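Local structure of ammonium transporter (Kuenenia stuttgartiensis, 6EU6) at residues Val20-Leu25 against Thr213-Phe218; Gly68-Gly73 against Phe139-Trp144; Ser105-Ile110 against Thr168-Ile173; Val278-Ser283 against Val290-Ile295; Gly333-Ala338 against His355-Gln360. The protein probably senses ammonium at the membrane, as the ammonium-transporter-like part of a histidine kinase that passes the signal across the bilayer. One frame throughout, in Å; residues are numbered along the deposited sequence.

Contact 1: Val20-Leu25 against Thr213-Phe218; sequences VFLMQL and TFFLWF
Leu25 lays its CD2 methyl over one face of the Phe215 ring, 3.7 Å from the ring centroid and 21° off the normal, a CH-pi contact over the ring face. With CG anti to the backbone N (chi1 -168°), Leu25 sends that methyl across the helix gap. Leu22, one turn earlier, comes in obliquely: its CD2 sits 3.9 Å from CE2 of Phe218 and 4.3 Å from CD1 of Phe215, so a single methyl bridges the two rings. On the other flank, Leu216 CD2 rests 3.6 Å from the backbone O of Met23 and also packs on the Met23 CB. The contact is apolar, with side chains also lying against backbone carbonyls, between helices running antiparallel at 165° with axes 8.1 Å apart. An alanine in place of Phe215 would probably leave the Leu25 methyl without its ring face and open a gap beside Leu22. Helices 2-34 and 206-226 stand at the trimer interface: Phe215 also packs on Leu25 of a second subunit, and Phe21 meets Trp217 of the third. Within the chain, Leu216 reaches Leu274 of helix 266-280, while Val20 leans on Val102 and Thr106 of helix 93-114.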
# COMPACT_ATOMS: atom_id res chain seq x y z
N VAL A 20 -7.69 2.94 -5.50
CA VAL A 20 -7.99 4.38 -5.58
C VAL A 20 -8.20 5.04 -4.23
O VAL A 20 -7.76 6.17 -3.96
CB VAL A 20 -9.24 4.63 -6.47
CG1 VAL A 20 -9.62 6.11 -6.47
CG2 VAL A 20 -8.94 4.15 -7.91
N PHE A 21 -8.79 4.29 -3.28
CA PHE A 21 -8.85 4.83 -1.91
C PHE A 21 -7.43 5.16 -1.39
O PHE A 21 -7.19 6.14 -0.71
CB PHE A 21 -9.54 3.82 -0.94
CG PHE A 21 -9.59 4.31 0.44
CD1 PHE A 21 -10.63 5.13 0.88
CD2 PHE A 21 -8.59 3.97 1.33
CE1 PHE A 21 -10.67 5.56 2.21
CE2 PHE A 21 -8.62 4.44 2.64
CZ PHE A 21 -9.65 5.25 3.08
N LEU A 22 -6.51 4.27 -1.70
CA LEU A 22 -5.14 4.43 -1.24
C LEU A 22 -4.42 5.66 -1.85
O LEU A 22 -3.49 6.19 -1.23
CB LEU A 22 -4.33 3.17 -1.58
CG LEU A 22 -3.08 2.96 -0.73
CD1 LEU A 22 -3.45 2.79 0.71
CD2 LEU A 22 -2.36 1.72 -1.23
N MET A 23 -4.93 6.17 -2.97
CA MET A 23 -4.50 7.47 -3.48
C MET A 23 -4.76 8.56 -2.48
O MET A 23 -4.07 9.53 -2.48
CB MET A 23 -5.18 7.79 -4.80
CG MET A 23 -4.75 6.86 -5.89
SD MET A 23 -5.66 7.16 -7.42
CE MET A 23 -4.93 8.67 -8.07
N GLN A 24 -5.76 8.43 -1.64
CA GLN A 24 -6.02 9.45 -0.62
C GLN A 24 -4.78 9.61 0.31
O GLN A 24 -4.44 10.71 0.82
CB GLN A 24 -7.26 9.10 0.21
CG GLN A 24 -8.55 9.11 -0.58
CD GLN A 24 -9.00 10.53 -0.92
OE1 GLN A 24 -9.30 11.37 -0.03
NE2 GLN A 24 -8.96 10.84 -2.16
N LEU A 25 -4.20 8.48 0.62
CA LEU A 25 -2.91 8.43 1.35
C LEU A 25 -1.77 9.03 0.51
O LEU A 25 -0.95 9.82 1.02
CB LEU A 25 -2.63 6.98 1.72
CG LEU A 25 -1.51 6.67 2.72
CD1 LEU A 25 -1.62 5.22 3.15
CD2 LEU A 25 -0.16 6.87 2.14
N THR A 213 4.30 10.07 -4.65
CA THR A 213 4.22 9.84 -6.10
C THR A 213 4.03 8.37 -6.36
O THR A 213 3.20 7.98 -7.15
CB THR A 213 5.52 10.40 -6.76
OG1 THR A 213 5.62 11.80 -6.47
CG2 THR A 213 5.53 10.16 -8.19
N PHE A 214 4.81 7.50 -5.71
CA PHE A 214 4.62 6.06 -5.91
C PHE A 214 3.23 5.55 -5.55
O PHE A 214 2.65 4.71 -6.26
CB PHE A 214 5.68 5.26 -5.17
CG PHE A 214 6.99 5.12 -5.89
CD1 PHE A 214 7.10 4.41 -7.09
CD2 PHE A 214 8.16 5.63 -5.30
CE1 PHE A 214 8.38 4.25 -7.71
CE2 PHE A 214 9.42 5.45 -5.93
CZ PHE A 214 9.48 4.73 -7.10
N PHE A 215 2.67 6.03 -4.43
CA PHE A 215 1.34 5.63 -4.06
C PHE A 215 0.31 6.06 -5.08
O PHE A 215 -0.66 5.36 -5.36
CB PHE A 215 0.87 6.29 -2.76
CG PHE A 215 1.38 5.63 -1.55
CD1 PHE A 215 1.02 4.34 -1.26
CD2 PHE A 215 2.17 6.35 -0.64
CE1 PHE A 215 1.50 3.73 -0.10
CE2 PHE A 215 2.67 5.75 0.49
CZ PHE A 215 2.36 4.42 0.73
N LEU A 216 0.49 7.29 -5.57
CA LEU A 216 -0.45 7.83 -6.55
C LEU A 216 -0.41 7.03 -7.82
O LEU A 216 -1.46 6.71 -8.40
CB LEU A 216 -0.17 9.31 -6.81
CG LEU A 216 -0.54 10.25 -5.62
CD1 LEU A 216 -0.05 11.67 -5.89
CD2 LEU A 216 -2.03 10.29 -5.39
N TRP A 217 0.81 6.74 -8.24
CA TRP A 217 1.04 5.97 -9.49
C TRP A 217 0.39 4.56 -9.37
O TRP A 217 -0.37 4.07 -10.25
CB TRP A 217 2.54 5.96 -9.73
CG TRP A 217 3.13 5.30 -10.98
CD1 TRP A 217 2.59 4.34 -11.76
CD2 TRP A 217 4.41 5.59 -11.53
NE1 TRP A 217 3.51 3.95 -12.74
CE2 TRP A 217 4.61 4.73 -12.63
CE3 TRP A 217 5.42 6.46 -11.17
CZ2 TRP A 217 5.77 4.73 -13.38
CZ3 TRP A 217 6.59 6.46 -11.91
CH2 TRP A 217 6.74 5.61 -13.03
N PHE A 218 0.67 3.88 -8.26
CA PHE A 218 0.04 2.62 -7.93
C PHE A 218 -1.45 2.72 -7.94
O PHE A 218 -2.11 1.97 -8.61
CB PHE A 218 0.47 2.19 -6.55
CG PHE A 218 -0.23 1.01 -6.05
CD1 PHE A 218 0.23 -0.27 -6.36
CD2 PHE A 218 -1.28 1.15 -5.19
CE1 PHE A 218 -0.40 -1.39 -5.85
CE2 PHE A 218 -1.98 0.04 -4.70
CZ PHE A 218 -1.54 -1.24 -5.03

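Contact 2: Gly68-Gly73 against Phe139-Trp144; sequences GKSYMG and FGHWAW
His141 and Ser70 pin the last turns of helix 121-144 to the loop that follows helix 40-67, where Ser70 forms an ST motif: its OG accepts from the backbone N of Gly73. In the helix, His141 is the main contributor. Its CG is anti to the backbone N (chi1 -172°), which carries the imidazole out of the helix and into the curve of the loop. NE2 of His141 is hydrogen-bonded to OG of Ser70 at 2.8 Å, while ND1 bonds to the carbonyl of Met66, so both ring nitrogens are engaged and the ring is held against rotation. Ser70 CB also lies at the ring edge, in plane, and backbone atoms follow: Gly68 O lies 3.6 Å from CE1 of His141, near the ring plane, and Gly73 C lies in the plane, 3.7 Å from its CD2. Gln152 also bonds to the loop, OE1 to the N of Ser70 and NE2 to the O of Gly68.

Next along the helix, Trp142 adds a smaller contact. Its indole NE1 bonds to the carbonyl of Leu74, just past the segment, and its rings also meet Trp155 and Trp370. Gly73, with the positive phi (67°) that suits glycine, packs its carbonyl against the same indole: Gly73 O lies 3.5 Å from Trp142 CD1, approaching obliquely.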
# COMPACT_ATOMS: atom_id res chain seq x y z
N GLY A 68 -28.14 9.13 -11.27
CA GLY A 68 -29.55 8.84 -11.17
C GLY A 68 -30.31 9.26 -12.44
O GLY A 68 -29.73 9.67 -13.46
N LYS A 69 -31.62 9.12 -12.35
CA LYS A 69 -32.44 9.17 -13.50
C LYS A 69 -32.32 10.56 -14.02
O LYS A 69 -32.47 11.55 -13.30
CB LYS A 69 -33.85 8.72 -13.13
CG LYS A 69 -34.93 8.99 -14.17
CD LYS A 69 -36.29 8.68 -13.53
CE LYS A 69 -37.46 9.21 -14.34
NZ LYS A 69 -37.63 8.51 -15.65
N SER A 70 -32.02 10.66 -15.30
CA SER A 70 -31.65 11.93 -15.89
C SER A 70 -32.86 12.85 -16.13
O SER A 70 -33.80 12.43 -16.78
CB SER A 70 -30.96 11.76 -17.25
OG SER A 70 -30.57 13.05 -17.72
N TYR A 71 -32.77 14.09 -15.69
CA TYR A 71 -33.70 15.14 -16.06
C TYR A 71 -33.02 15.91 -17.17
O TYR A 71 -32.08 16.69 -16.91
CB TYR A 71 -33.96 16.05 -14.88
CG TYR A 71 -34.80 17.23 -15.30
CD1 TYR A 71 -36.20 17.10 -15.48
CD2 TYR A 71 -34.23 18.47 -15.56
CE1 TYR A 71 -36.97 18.17 -15.91
CE2 TYR A 71 -35.00 19.55 -15.95
CZ TYR A 71 -36.37 19.39 -16.13
OH TYR A 71 -37.12 20.46 -16.53
N MET A 72 -33.38 15.59 -18.41
CA MET A 72 -32.94 16.35 -19.59
C MET A 72 -31.45 16.32 -19.90
O MET A 72 -30.97 17.21 -20.59
CB MET A 72 -33.36 17.80 -19.44
CG MET A 72 -34.85 17.91 -19.12
SD MET A 72 -35.65 19.34 -19.83
CE MET A 72 -34.93 20.73 -18.96
N GLY A 73 -30.74 15.26 -19.48
CA GLY A 73 -29.31 15.18 -19.66
C GLY A 73 -28.55 16.19 -18.85
O GLY A 73 -27.37 16.37 -19.08
N PHE A 139 -21.47 18.03 -13.44
CA PHE A 139 -20.59 17.76 -14.61
C PHE A 139 -20.44 16.29 -14.91
O PHE A 139 -20.46 15.88 -16.06
CB PHE A 139 -19.21 18.45 -14.52
CG PHE A 139 -18.41 18.34 -15.79
CD1 PHE A 139 -17.61 17.21 -16.04
CD2 PHE A 139 -18.51 19.30 -16.79
CE1 PHE A 139 -16.91 17.08 -17.26
CE2 PHE A 139 -17.82 19.17 -18.02
CZ PHE A 139 -17.01 18.06 -18.23
N GLY A 140 -20.37 15.47 -13.88
CA GLY A 140 -20.25 14.06 -14.09
C GLY A 140 -21.46 13.49 -14.81
O GLY A 140 -21.33 12.54 -15.57
N HIS A 141 -22.62 14.01 -14.47
CA HIS A 141 -23.86 13.59 -15.17
C HIS A 141 -23.74 13.94 -16.67
O HIS A 141 -24.01 13.11 -17.54
CB HIS A 141 -25.08 14.26 -14.57
CG HIS A 141 -26.35 13.72 -15.11
ND1 HIS A 141 -26.88 12.52 -14.69
CD2 HIS A 141 -27.19 14.18 -16.08
CE1 HIS A 141 -28.01 12.28 -15.33
NE2 HIS A 141 -28.22 13.28 -16.18
N TRP A 142 -23.26 15.14 -16.94
CA TRP A 142 -23.17 15.60 -18.34
C TRP A 142 -22.31 14.67 -19.16
O TRP A 142 -22.63 14.41 -20.33
CB TRP A 142 -22.66 17.02 -18.42
CG TRP A 142 -23.49 18.00 -17.70
CD1 TRP A 142 -24.75 17.80 -17.17
CD2 TRP A 142 -23.14 19.34 -17.38
NE1 TRP A 142 -25.18 18.94 -16.52
CE2 TRP A 142 -24.21 19.90 -16.67
CE3 TRP A 142 -22.02 20.13 -17.62
CZ2 TRP A 142 -24.17 21.19 -16.18
CZ3 TRP A 142 -22.02 21.39 -17.16
CH2 TRP A 142 -23.06 21.90 -16.44
N ALA A 143 -21.20 14.22 -18.54
CA ALA A 143 -20.13 13.45 -19.24
C ALA A 143 -20.34 11.98 -19.18
O ALA A 143 -20.12 11.23 -20.14
CB ALA A 143 -18.76 13.82 -18.64
N TRP A 144 -20.91 11.52 -18.06
CA TRP A 144 -20.99 10.11 -17.78
C TRP A 144 -22.39 9.63 -17.34
O TRP A 144 -22.51 8.54 -16.86
CB TRP A 144 -20.02 9.79 -16.60
CG TRP A 144 -18.54 9.82 -16.91
CD1 TRP A 144 -17.93 9.93 -18.12
CD2 TRP A 144 -17.49 9.72 -15.95
NE1 TRP A 144 -16.54 9.92 -17.98
CE2 TRP A 144 -16.26 9.76 -16.65
CE3 TRP A 144 -17.48 9.58 -14.56
CZ2 TRP A 144 -15.05 9.66 -16.02
CZ3 TRP A 144 -16.27 9.46 -13.91
CH2 TRP A 144 -15.04 9.54 -14.65

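Contact 3: Ser105-Ile110 against Thr168-Ile173; sequences STAATI and TVVHSI
His171 belongs to the twin-histidine pair of the ammonium transporter fold: its ND1 is hydrogen-bonded to ND1 of His326 on helix 322-340, as in the pores of related Amt proteins. Across this contact, two methyls of helix 93-114 pack against the His171 ring. The CD1 methyl of Ile110 lies 4.1 Å from ND1 of His171, and the CG2 methyl of Thr106 is at the same distance from its CE1, both obliquely placed to the imidazole. Thr106 can do this because its CG2 is anti to the backbone N while its OG1 turns back to bond with the carbonyl of Val102, leaving a methyl for the histidine.

Val170 fills the space between the helices. Its CG1 sits 3.8 Å from CG2 of Thr106 and 3.7 Å from the backbone N of Ala107, and the same methyl lies above the centre of the neighbouring His171 ring, at 3.9 Å from its plane. Ile110 CD1 also touches the carbonyl oxygens of Val170 and His171. Those residues lie in a wider pi-type turn, marked by the Ile173 N to Thr168 O bond at 3.0 Å; such a turn shifts the register of side chains along the helix, His171 among them.

Helices 93-114 and 167-185 run nearly parallel here, 9° apart. Asp163 bonds to the backbone N of Thr168 and Val169 at the start of the second helix. Around the pair, Thr106 meets Phe27 of helix 2-34, Ala107 meets Tyr136 of helix 121-144, and Ile110 reaches helix 322-340.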
# COMPACT_ATOMS: atom_id res chain seq x y z
N SER A 105 -13.92 11.38 -4.13
CA SER A 105 -12.97 11.77 -3.15
C SER A 105 -11.67 12.29 -3.77
O SER A 105 -10.97 13.12 -3.14
CB SER A 105 -12.68 10.61 -2.22
OG SER A 105 -13.89 10.28 -1.52
N THR A 106 -11.28 11.68 -4.86
CA THR A 106 -10.10 12.14 -5.66
C THR A 106 -10.29 13.59 -6.15
O THR A 106 -9.47 14.45 -6.00
CB THR A 106 -9.80 11.20 -6.81
OG1 THR A 106 -9.73 9.87 -6.31
CG2 THR A 106 -8.51 11.50 -7.45
N ALA A 107 -11.42 13.81 -6.77
CA ALA A 107 -11.75 15.15 -7.31
C ALA A 107 -11.70 16.18 -6.21
O ALA A 107 -11.14 17.24 -6.36
CB ALA A 107 -13.12 15.11 -7.96
N ALA A 108 -12.20 15.82 -5.05
CA ALA A 108 -12.33 16.83 -4.02
C ALA A 108 -11.05 17.13 -3.29
O ALA A 108 -10.85 18.24 -2.78
CB ALA A 108 -13.38 16.31 -3.03
N THR A 109 -10.16 16.13 -3.18
CA THR A 109 -8.98 16.29 -2.37
C THR A 109 -7.91 17.12 -3.06
O THR A 109 -6.99 17.65 -2.38
CB THR A 109 -8.43 14.95 -1.87
OG1 THR A 109 -7.54 15.22 -0.80
CG2 THR A 109 -7.65 14.22 -2.91
N ILE A 110 -8.00 17.24 -4.39
CA ILE A 110 -7.12 18.12 -5.14
C ILE A 110 -7.04 19.53 -4.50
O ILE A 110 -5.97 20.15 -4.38
CB ILE A 110 -7.61 18.24 -6.61
CG1 ILE A 110 -7.39 16.88 -7.28
CG2 ILE A 110 -6.85 19.32 -7.38
CD1 ILE A 110 -8.18 16.58 -8.56
N THR A 168 -10.83 14.92 -17.29
CA THR A 168 -11.64 16.10 -17.12
C THR A 168 -12.59 15.93 -15.93
O THR A 168 -12.62 16.76 -15.03
CB THR A 168 -12.43 16.43 -18.43
OG1 THR A 168 -11.51 16.83 -19.46
CG2 THR A 168 -13.32 17.58 -18.19
N VAL A 169 -13.32 14.84 -15.90
CA VAL A 169 -14.41 14.67 -14.94
C VAL A 169 -13.89 14.71 -13.48
O VAL A 169 -14.49 15.35 -12.61
CB VAL A 169 -15.15 13.37 -15.22
CG1 VAL A 169 -16.23 13.09 -14.13
CG2 VAL A 169 -15.87 13.47 -16.55
N VAL A 170 -12.75 14.06 -13.24
CA VAL A 170 -12.09 14.11 -11.95
C VAL A 170 -11.05 15.24 -11.87
O VAL A 170 -11.12 16.12 -11.03
CB VAL A 170 -11.49 12.73 -11.61
CG1 VAL A 170 -10.70 12.78 -10.29
CG2 VAL A 170 -12.65 11.71 -11.44
N HIS A 171 -10.04 15.19 -12.73
CA HIS A 171 -8.85 15.92 -12.49
C HIS A 171 -9.00 17.39 -12.87
O HIS A 171 -8.72 18.27 -12.09
CB HIS A 171 -7.74 15.17 -13.24
CG HIS A 171 -7.41 13.87 -12.56
ND1 HIS A 171 -6.84 13.81 -11.31
CD2 HIS A 171 -7.58 12.60 -12.96
CE1 HIS A 171 -6.67 12.55 -10.97
NE2 HIS A 171 -7.15 11.79 -11.93
N SER A 172 -9.42 17.68 -14.10
CA SER A 172 -9.61 19.13 -14.45
C SER A 172 -10.67 19.78 -13.60
O SER A 172 -10.49 20.91 -13.08
CB SER A 172 -9.87 19.34 -15.94
OG SER A 172 -8.71 18.95 -16.65
N ILE A 173 -11.76 19.08 -13.38
CA ILE A 173 -12.81 19.63 -12.52
C ILE A 173 -12.28 20.00 -11.15
O ILE A 173 -12.51 21.10 -10.65
CB ILE A 173 -13.98 18.63 -12.42
CG1 ILE A 173 -14.75 18.63 -13.76
CG2 ILE A 173 -14.91 18.98 -11.25
CD1 ILE A 173 -15.69 19.84 -13.98

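Contact 4: Val278-Ser283 against Val290-Ile295; sequences VAITAS and VSAVAI
Ile295 is the side chain that binds this contact together, meeting three residues of the other segment with two of its methyls. Its CG2 touches CB of Ala279 at 3.9 Å. The longer branch, with CG1 beside the backbone N (chi1 -65°) and then extended, brings CD1 to 4.0 Å from CD1 of Ile280 and 3.9 Å from OG of Ser283. Ile280 answers tip first: its CD1 also lies against CB of Ala292, 3.8 Å away, so this one methyl is wedged between a small and a large neighbour. To place CD1 there, Ile280 turns CG1 anti to the backbone N (chi1 -159°).

The next shell is largely backbone bonding. Thr281, Ala282 and Ser283 each donate N-H to the carbonyl three residues before, and Thr281 and Ala282 make backbone bonds with Ala165 and Phe164. The Thr281 OG1 turns back to the carbonyl of Leu277. On the other side Ser291 OG bonds to Thr288 OG1 near the start of helix 289-312. Further out, Ile280 packs on Ala245 and Ala292 on Asn241, both of helix 234-261, while Ile295 also meets Phe340 of helix 322-340.

These two consecutive helices of the ammonium transporter bundle are therefore joined here by methyl packing, with no directional bond between the segments; the contact is the fit of two isoleucines against each other, two alanines and the Ser283 hydroxyl.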
# COMPACT_ATOMS: atom_id res chain seq x y z
N VAL A 278 -2.38 11.87 -15.07
CA VAL A 278 -3.67 12.55 -15.24
C VAL A 278 -4.06 12.46 -16.72
O VAL A 278 -5.14 12.01 -17.06
CB VAL A 278 -3.62 13.99 -14.75
CG1 VAL A 278 -4.82 14.77 -15.29
CG2 VAL A 278 -3.61 14.04 -13.20
N ALA A 279 -3.11 12.73 -17.61
CA ALA A 279 -3.43 12.78 -19.02
C ALA A 279 -3.86 11.46 -19.59
O ALA A 279 -4.86 11.37 -20.36
CB ALA A 279 -2.28 13.35 -19.82
N ILE A 280 -3.15 10.40 -19.19
CA ILE A 280 -3.44 9.08 -19.73
C ILE A 280 -4.77 8.51 -19.20
O ILE A 280 -5.35 7.63 -19.80
CB ILE A 280 -2.28 8.10 -19.52
CG1 ILE A 280 -2.39 6.96 -20.48
CG2 ILE A 280 -2.29 7.53 -18.08
CD1 ILE A 280 -2.16 7.36 -21.92
N THR A 281 -5.29 9.12 -18.14
CA THR A 281 -6.57 8.77 -17.57
C THR A 281 -7.70 8.98 -18.57
O THR A 281 -8.81 8.39 -18.43
CB THR A 281 -6.79 9.59 -16.24
OG1 THR A 281 -5.83 9.10 -15.26
CG2 THR A 281 -7.99 9.33 -15.62
N ALA A 282 -7.50 9.86 -19.55
CA ALA A 282 -8.60 10.14 -20.53
C ALA A 282 -8.73 9.01 -21.53
O ALA A 282 -9.78 8.85 -22.12
CB ALA A 282 -8.32 11.40 -21.32
N SER A 283 -7.65 8.28 -21.78
CA SER A 283 -7.58 7.48 -22.97
C SER A 283 -6.90 6.15 -22.83
O SER A 283 -6.68 5.45 -23.82
CB SER A 283 -6.85 8.27 -24.06
OG SER A 283 -5.50 8.44 -23.69
N VAL A 290 2.82 2.76 -27.47
CA VAL A 290 3.61 3.82 -28.03
C VAL A 290 2.90 5.16 -27.99
O VAL A 290 3.53 6.16 -27.69
CB VAL A 290 4.20 3.50 -29.45
CG1 VAL A 290 4.87 4.72 -30.06
CG2 VAL A 290 5.28 2.43 -29.32
N SER A 291 1.60 5.21 -28.23
CA SER A 291 0.92 6.50 -28.10
C SER A 291 0.89 6.99 -26.63
O SER A 291 0.86 8.23 -26.34
CB SER A 291 -0.50 6.39 -28.57
OG SER A 291 -0.60 5.91 -29.88
N ALA A 292 0.82 6.04 -25.70
CA ALA A 292 0.86 6.38 -24.21
C ALA A 292 2.20 7.02 -23.92
O ALA A 292 2.26 7.99 -23.19
CB ALA A 292 0.62 5.15 -23.38
N VAL A 293 3.29 6.50 -24.51
CA VAL A 293 4.60 7.11 -24.39
C VAL A 293 4.60 8.57 -24.96
O VAL A 293 5.09 9.53 -24.32
CB VAL A 293 5.64 6.23 -25.05
CG1 VAL A 293 6.94 7.02 -25.24
CG2 VAL A 293 5.90 4.99 -24.26
N ALA A 294 4.02 8.76 -26.14
CA ALA A 294 3.95 10.11 -26.74
C ALA A 294 3.13 11.06 -25.89
O ALA A 294 3.51 12.22 -25.68
CB ALA A 294 3.41 10.02 -28.15
N ILE A 295 1.99 10.60 -25.40
CA ILE A 295 1.12 11.43 -24.50
C ILE A 295 1.90 11.84 -23.23
O ILE A 295 1.86 12.99 -22.83
CB ILE A 295 -0.18 10.73 -24.12
CG1 ILE A 295 -1.04 10.53 -25.41
CG2 ILE A 295 -0.98 11.54 -23.05
CD1 ILE A 295 -2.16 9.51 -25.28

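Contact 5: Gly333-Ala338 against His355-Gln360; sequences GTLCVA and HQLGIQ
Gln360 reaches across to helix 322-340 and gives its NE2 to the backbone O of Thr334, a 3.0 Å bond that is nearly straight at 167°. The oxygen lies close to the amide plane of Gln360, and a bend at chi2 (-55°) curls the side chain to meet it. NE2 also bonds to the carbonyl of Ile162. The amide oxygen of Gln360 is held from within the helix: Gln356 NE2 donates to Gln360 OE1 at 3.1 Å and is bonded to Gly160 O as well. An alanine in place of Gln360 would probably leave the carbonyls of Thr334 and Ile162 without this donor and Gln356 NE2 without its acceptor in OE1.

The apolar part joins side-chain packing with close approach to backbone. Ala338 CB sits 3.4 Å from the backbone N of Leu357 and 3.8 Å from its CB. Leu357 CD1 approaches Leu335 CD2 at 4.1 Å and lies against Leu335 O. Val337 stands across the Gln360 amide, its CB 3.7 Å from NE2.

Helices 322-340 and 353-385, consecutive in the ammonium transporter bundle, are antiparallel at 161°, their axes 8.2 Å apart. Thr334 OG1 continues to Thr168 on helix 167-185, and Val337 rests on Ala282.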
# COMPACT_ATOMS: atom_id res chain seq x y z
N GLY A 333 -4.64 15.56 -21.69
CA GLY A 333 -5.07 14.21 -21.95
C GLY A 333 -6.42 14.16 -22.68
O GLY A 333 -6.68 13.32 -23.55
N THR A 334 -7.34 15.03 -22.26
CA THR A 334 -8.67 15.01 -22.82
C THR A 334 -8.59 15.37 -24.33
O THR A 334 -9.27 14.72 -25.19
CB THR A 334 -9.54 15.96 -22.01
OG1 THR A 334 -9.64 15.45 -20.63
CG2 THR A 334 -10.96 16.13 -22.68
N LEU A 335 -7.78 16.40 -24.68
CA LEU A 335 -7.57 16.74 -26.11
C LEU A 335 -6.89 15.62 -26.89
O LEU A 335 -7.25 15.33 -28.04
CB LEU A 335 -6.80 18.03 -26.27
CG LEU A 335 -7.49 19.25 -25.70
CD1 LEU A 335 -6.51 20.39 -25.82
CD2 LEU A 335 -8.80 19.55 -26.43
N CYS A 336 -5.97 14.92 -26.26
CA CYS A 336 -5.21 13.80 -26.89
C CYS A 336 -6.06 12.61 -27.23
O CYS A 336 -5.71 11.85 -28.13
CB CYS A 336 -4.05 13.36 -25.97
SG CYS A 336 -2.59 14.41 -26.00
N VAL A 337 -7.20 12.43 -26.56
CA VAL A 337 -8.11 11.43 -26.97
C VAL A 337 -8.34 11.50 -28.53
O VAL A 337 -8.29 10.48 -29.26
CB VAL A 337 -9.47 11.65 -26.29
CG1 VAL A 337 -10.59 10.91 -27.08
CG2 VAL A 337 -9.45 11.21 -24.83
N ALA A 338 -8.66 12.69 -29.03
CA ALA A 338 -8.92 12.87 -30.49
C ALA A 338 -7.72 12.51 -31.38
O ALA A 338 -7.90 11.97 -32.47
CB ALA A 338 -9.41 14.29 -30.81
N HIS A 355 -13.30 16.51 -35.76
CA HIS A 355 -14.58 16.76 -35.15
C HIS A 355 -14.46 16.31 -33.67
O HIS A 355 -14.88 16.99 -32.80
CB HIS A 355 -15.64 15.96 -35.89
CG HIS A 355 -17.04 16.44 -35.69
ND1 HIS A 355 -17.67 17.28 -36.58
CD2 HIS A 355 -17.96 16.16 -34.73
CE1 HIS A 355 -18.90 17.52 -36.16
NE2 HIS A 355 -19.10 16.86 -35.04
N GLN A 356 -13.90 15.13 -33.39
CA GLN A 356 -13.70 14.72 -31.97
C GLN A 356 -12.89 15.74 -31.19
O GLN A 356 -13.20 16.01 -30.02
CB GLN A 356 -13.03 13.36 -31.90
CG GLN A 356 -13.06 12.77 -30.51
CD GLN A 356 -14.44 12.32 -30.17
OE1 GLN A 356 -15.02 11.52 -30.90
NE2 GLN A 356 -14.97 12.79 -29.07
N LEU A 357 -11.88 16.35 -31.82
CA LEU A 357 -11.09 17.36 -31.16
C LEU A 357 -11.95 18.54 -30.73
O LEU A 357 -11.69 19.16 -29.69
CB LEU A 357 -9.97 17.86 -32.04
CG LEU A 357 -8.91 18.73 -31.41
CD1 LEU A 357 -8.22 18.06 -30.19
CD2 LEU A 357 -7.88 19.12 -32.45
N GLY A 358 -12.99 18.85 -31.51
CA GLY A 358 -13.81 20.05 -31.26
C GLY A 358 -14.74 19.69 -30.08
O GLY A 358 -14.98 20.50 -29.24
N ILE A 359 -15.24 18.47 -30.04
CA ILE A 359 -16.10 18.00 -28.94
C ILE A 359 -15.25 17.91 -27.64
O ILE A 359 -15.74 18.25 -26.57
CB ILE A 359 -16.73 16.62 -29.28
CG1 ILE A 359 -17.77 16.75 -30.40
CG2 ILE A 359 -17.34 15.94 -28.08
CD1 ILE A 359 -17.98 15.46 -31.17
N GLN A 360 -14.01 17.42 -27.73
CA GLN A 360 -13.15 17.35 -26.56
C GLN A 360 -12.88 18.75 -26.04
O GLN A 360 -13.06 19.07 -24.84
CB GLN A 360 -11.86 16.59 -26.86
CG GLN A 360 -12.02 15.09 -27.23
CD GLN A 360 -12.78 14.28 -26.23
OE1 GLN A 360 -13.95 13.96 -26.43
NE2 GLN A 360 -12.12 13.95 -25.11

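Overall arrangement
The five contacts use ten different elements, none shared. Contact 3 lies nearest the middle, about 3 Å from the chain's centre, and contact 2 farthest, about 19 Å. The touching residues of contacts 1, 3 and 4 are all buried, and these contacts are essentially hydrophobic; contacts 2 and 5 have partly exposed residues at their edges, and each has a hydrogen bond between its segments. Contact 1 lies at the subunit interface, with other subunits packing on its touching residues. Neighbours meet directly: His171 packs on Val278 between contacts 3 and 4, Ala282 on Gly333 between 4 and 5, and Phe139 on Ile173 between 2 and 3.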